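Local coordinates for protein SmhA (Serratia marcescens, PDB 7A27) that forms the A component of the tripartite alpha-pore-forming toxin Smh, which probably perforates target-cell membranes together with its two partner proteins, at residues 71-76 and 354-359; 19-24 and 78-83. All blocks are in the same frame, centred on the assembly; numbering follows the deposited sequence.

Contact 1: 71-76 and 354-359; sequences NTVAEL and ANYAGN
Tyr356, near the end of helix 325-358, reaches across to Val73 and Leu76 of helix 48-96. Its CB already points toward that helix and lies 4.3 Å from Val73 CG1, so the approach begins before the ring does. With chi1 at -78°, CG lies opposite the carbonyl carbon, and the ring extends past Val73 toward Leu76. The ring atom CD1 makes the main touch, 4.0 Å from Val73 CG1. This methyl is the branch lying anti to the backbone N of Val73 (chi1 168°), and the two side chains cross at a slant. Further out, Tyr356 CE1 makes no close contact with 71-76, its nearest atom there, Leu76 CD1, being 4.7 Å away. At the tip, Tyr356 OH is 4.3 Å from Leu76 CD1, and this is packing alone. The polar partner of this oxygen is the hydroxyl of Tyr80, one turn beyond Leu76, through a probable hydrogen bond, while the two tyrosine rings meet edge to face. Val73 and Leu76 thus line part of a buried phenol whose tip has a polar partner.

The backbones come nearest at Val73 and Tyr356, with their CA atoms 7.4 Å apart, and the two helices run roughly antiparallel here. Three residues beyond Tyr356, Asn359 is the first to leave helical geometry. It binds a calcium ion in another structure of this protein, although none is bound here. Helix 14-37 covers the tyrosine with Ser22, Ala25 and Leu26, and its Gln29 bonds to the carbonyl O of Tyr356. Ile77 adds to the packing from helix 48-96, whose Thr72 and Glu75 pack on helix 104-155. Tyr356 therefore sits where helices 14-37, 48-96 and 325-358 come together.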
# COMPACT_ATOMS: atom_id res chain seq x y z
N ASN A 71 0.77 -7.86 10.79
CA ASN A 71 1.66 -8.90 10.20
C ASN A 71 2.23 -8.48 8.83
O ASN A 71 3.47 -8.41 8.71
CB ASN A 71 0.94 -10.25 10.09
CG ASN A 71 0.52 -10.78 11.44
OD1 ASN A 71 0.51 -10.04 12.43
ND2 ASN A 71 0.19 -12.06 11.52
N THR A 72 1.38 -8.23 7.84
CA THR A 72 1.80 -7.94 6.44
C THR A 72 2.68 -6.68 6.36
O THR A 72 3.63 -6.68 5.57
CB THR A 72 0.59 -7.80 5.51
OG1 THR A 72 -0.42 -8.75 5.88
CG2 THR A 72 0.98 -8.01 4.07
N VAL A 73 2.38 -5.63 7.11
CA VAL A 73 3.23 -4.40 7.08
C VAL A 73 4.64 -4.77 7.55
O VAL A 73 5.60 -4.30 6.93
CB VAL A 73 2.63 -3.25 7.92
CG1 VAL A 73 3.64 -2.12 8.12
CG2 VAL A 73 1.35 -2.71 7.30
N ALA A 74 4.76 -5.58 8.60
CA ALA A 74 6.05 -6.03 9.19
C ALA A 74 6.80 -6.86 8.13
O ALA A 74 8.01 -6.62 7.96
CB ALA A 74 5.83 -6.79 10.47
N GLU A 75 6.10 -7.76 7.45
CA GLU A 75 6.68 -8.59 6.36
C GLU A 75 7.33 -7.64 5.33
O GLU A 75 8.48 -7.91 4.95
CB GLU A 75 5.63 -9.48 5.69
CG GLU A 75 5.01 -10.56 6.55
CD GLU A 75 5.74 -11.89 6.63
OE1 GLU A 75 5.98 -12.35 7.77
OE2 GLU A 75 5.99 -12.49 5.55
N LEU A 76 6.65 -6.56 4.92
CA LEU A 76 7.16 -5.58 3.92
C LEU A 76 8.37 -4.83 4.49
O LEU A 76 9.39 -4.74 3.79
CB LEU A 76 6.05 -4.59 3.54
CG LEU A 76 4.94 -5.16 2.66
CD1 LEU A 76 3.73 -4.23 2.58
CD2 LEU A 76 5.49 -5.44 1.28
N ALA A 354 10.12 4.96 7.77
CA ALA A 354 9.66 6.03 8.68
C ALA A 354 8.16 6.26 8.44
O ALA A 354 7.43 6.43 9.42
CB ALA A 354 10.45 7.30 8.49
N ASN A 355 7.73 6.22 7.19
CA ASN A 355 6.32 6.40 6.79
C ASN A 355 5.48 5.22 7.30
O ASN A 355 4.42 5.47 7.88
CB ASN A 355 6.16 6.62 5.28
CG ASN A 355 6.33 8.07 4.85
OD1 ASN A 355 6.06 8.99 5.61
ND2 ASN A 355 6.73 8.26 3.60
N TYR A 356 5.93 3.98 7.10
CA TYR A 356 5.19 2.77 7.57
C TYR A 356 5.05 2.84 9.09
O TYR A 356 4.05 2.32 9.60
CB TYR A 356 5.87 1.47 7.17
CG TYR A 356 5.68 1.03 5.73
CD1 TYR A 356 4.44 0.63 5.27
CD2 TYR A 356 6.75 0.94 4.87
CE1 TYR A 356 4.26 0.21 3.96
CE2 TYR A 356 6.58 0.54 3.56
CZ TYR A 356 5.34 0.15 3.10
OH TYR A 356 5.23 -0.26 1.80
N ALA A 357 6.02 3.43 9.79
CA ALA A 357 5.99 3.57 11.26
C ALA A 357 4.96 4.64 11.63
O ALA A 357 4.07 4.33 12.45
CB ALA A 357 7.35 3.91 11.82
N GLY A 358 5.05 5.83 11.03
CA GLY A 358 4.22 7.02 11.34
C GLY A 358 2.78 6.83 10.93
O GLY A 358 1.88 7.23 11.71
N ASN A 359 2.56 6.21 9.77
CA ASN A 359 1.22 6.00 9.16
C ASN A 359 0.50 4.82 9.82
O ASN A 359 -0.54 4.42 9.25
CB ASN A 359 1.33 5.78 7.65
CG ASN A 359 0.00 5.91 6.93
OD1 ASN A 359 -0.82 6.75 7.28
ND2 ASN A 359 -0.21 5.07 5.93

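Contact 2: 19-24 and 78-83; sequences ISISSQ and GLYTKA
Tyr80 of helix 48-96 directs its phenol at helix 14-37, where the hydroxyl meets Ser22 and Ile21. Ser22 OG approaches at the edge of the ring, near its plane, and forms a hydrogen bond of 2.8 Å with Tyr80 OH in which either group could be the donor. The bond leaves the phenol at a C-O-O angle of about 109° at OH, as expected for a hydroxyl partner, and Ser22 OG also lies 3.4 Å from Tyr80 CE2. A chi1 of -64° brings OG beside the serine's own backbone N, and there it bonds to the carbonyl of His18 one turn earlier as well, which ties the hydroxyl to its own helix.

Ile21 is placed differently. Its side chain and that of Tyr80 run past each other in opposite directions, and the touching group is the branch methyl: Ile21 CG2 is 3.5 Å from Tyr80 OH, with CB of the same residue at 3.8 Å. Seen from OH, CG2 and Ser22 OG diverge by about 120°, so the hydroxyl has an apolar neighbour in one direction and a polar one in another. His18 meets the tyrosine ring edge to face.

The backbones stay well apart, with the CA atoms of Ser22 and Tyr80 separated by 10.0 Å, and the long tyrosine bridges the gap. This buried polar bridge joins helices 14-37 and 48-96, consecutive and antiparallel, in a long helical bundle consistent with the soluble form of ClyA-type alpha-pore-forming toxins.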
# COMPACT_ATOMS: atom_id res chain seq x y z
N ILE A 19 8.96 2.35 -4.38
CA ILE A 19 8.09 3.56 -4.29
C ILE A 19 6.66 3.19 -4.76
O ILE A 19 5.71 3.55 -4.06
CB ILE A 19 8.73 4.73 -5.07
CG1 ILE A 19 10.02 5.19 -4.38
CG2 ILE A 19 7.75 5.87 -5.28
CD1 ILE A 19 10.81 6.24 -5.14
N SER A 20 6.50 2.46 -5.87
CA SER A 20 5.15 2.11 -6.37
C SER A 20 4.48 1.14 -5.39
O SER A 20 3.23 1.14 -5.34
CB SER A 20 5.16 1.57 -7.79
OG SER A 20 5.59 0.21 -7.82
N ILE A 21 5.26 0.37 -4.61
CA ILE A 21 4.71 -0.55 -3.56
C ILE A 21 4.26 0.31 -2.39
O ILE A 21 3.10 0.17 -1.98
CB ILE A 21 5.69 -1.64 -3.13
CG1 ILE A 21 5.94 -2.63 -4.27
CG2 ILE A 21 5.18 -2.34 -1.88
CD1 ILE A 21 7.08 -3.60 -4.03
N SER A 22 5.16 1.15 -1.85
CA SER A 22 4.88 2.06 -0.72
C SER A 22 3.52 2.76 -0.99
O SER A 22 2.65 2.74 -0.10
CB SER A 22 6.00 3.07 -0.51
OG SER A 22 7.23 2.45 -0.15
N SER A 23 3.34 3.32 -2.18
CA SER A 23 2.15 4.10 -2.58
C SER A 23 0.85 3.37 -2.22
O SER A 23 -0.06 4.02 -1.68
CB SER A 23 2.18 4.41 -4.05
OG SER A 23 0.95 4.98 -4.46
N GLN A 24 0.73 2.08 -2.52
CA GLN A 24 -0.52 1.32 -2.30
C GLN A 24 -0.53 0.76 -0.88
O GLN A 24 -1.55 0.89 -0.23
CB GLN A 24 -0.69 0.24 -3.37
CG GLN A 24 -0.66 0.76 -4.81
CD GLN A 24 -1.79 1.69 -5.20
OE1 GLN A 24 -2.76 1.92 -4.47
NE2 GLN A 24 -1.69 2.23 -6.40
N GLY A 78 10.44 -5.75 6.43
CA GLY A 78 11.51 -6.76 6.34
C GLY A 78 12.20 -6.72 4.99
O GLY A 78 13.43 -6.69 4.98
N LEU A 79 11.45 -6.71 3.89
CA LEU A 79 12.00 -6.69 2.50
C LEU A 79 12.72 -5.37 2.24
O LEU A 79 13.70 -5.38 1.46
CB LEU A 79 10.90 -6.85 1.46
CG LEU A 79 10.24 -8.21 1.39
CD1 LEU A 79 9.16 -8.21 0.30
CD2 LEU A 79 11.25 -9.34 1.17
N TYR A 80 12.21 -4.26 2.78
CA TYR A 80 12.83 -2.93 2.59
C TYR A 80 14.20 -2.94 3.27
O TYR A 80 15.19 -2.51 2.65
CB TYR A 80 11.91 -1.81 3.09
CG TYR A 80 10.74 -1.43 2.22
CD1 TYR A 80 9.66 -2.28 2.05
CD2 TYR A 80 10.66 -0.18 1.62
CE1 TYR A 80 8.57 -1.92 1.26
CE2 TYR A 80 9.57 0.20 0.85
CZ TYR A 80 8.51 -0.68 0.68
OH TYR A 80 7.42 -0.33 -0.07
N THR A 81 14.27 -3.45 4.51
CA THR A 81 15.52 -3.52 5.31
C THR A 81 16.58 -4.26 4.49
O THR A 81 17.76 -3.81 4.45
CB THR A 81 15.27 -4.15 6.69
OG1 THR A 81 14.18 -3.44 7.29
CG2 THR A 81 16.48 -4.10 7.60
N LYS A 82 16.18 -5.34 3.82
CA LYS A 82 17.08 -6.18 3.00
C LYS A 82 17.76 -5.29 1.94
O LYS A 82 18.97 -5.45 1.74
CB LYS A 82 16.30 -7.39 2.48
CG LYS A 82 16.12 -8.48 3.54
CD LYS A 82 15.04 -9.51 3.21
CE LYS A 82 15.22 -10.86 3.85
NZ LYS A 82 15.70 -10.80 5.26
N ALA A 83 17.02 -4.36 1.34
CA ALA A 83 17.56 -3.40 0.36
C ALA A 83 18.61 -2.50 1.03
O ALA A 83 19.69 -2.35 0.45
CB ALA A 83 16.45 -2.61 -0.28

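Both contacts are buried near the centre of the folded molecule, their centres about 9 Å apart, and both use helix 48-96. Contact 1 joins it to the C-terminal part of helix 325-358, contact 2 to helix 14-37, so that one long helix is held by elements from opposite ends of the sequence. Contact 1 is mainly apolar, methyl against ring, whereas contact 2 centres on a hydrogen bond between hydroxyls. The join between them is Tyr356 OH, 2.9 Å from Tyr80 OH, which extends the polar network of contact 2 into apolar surroundings. Only contact 1 includes the calcium-site residue, Asn359.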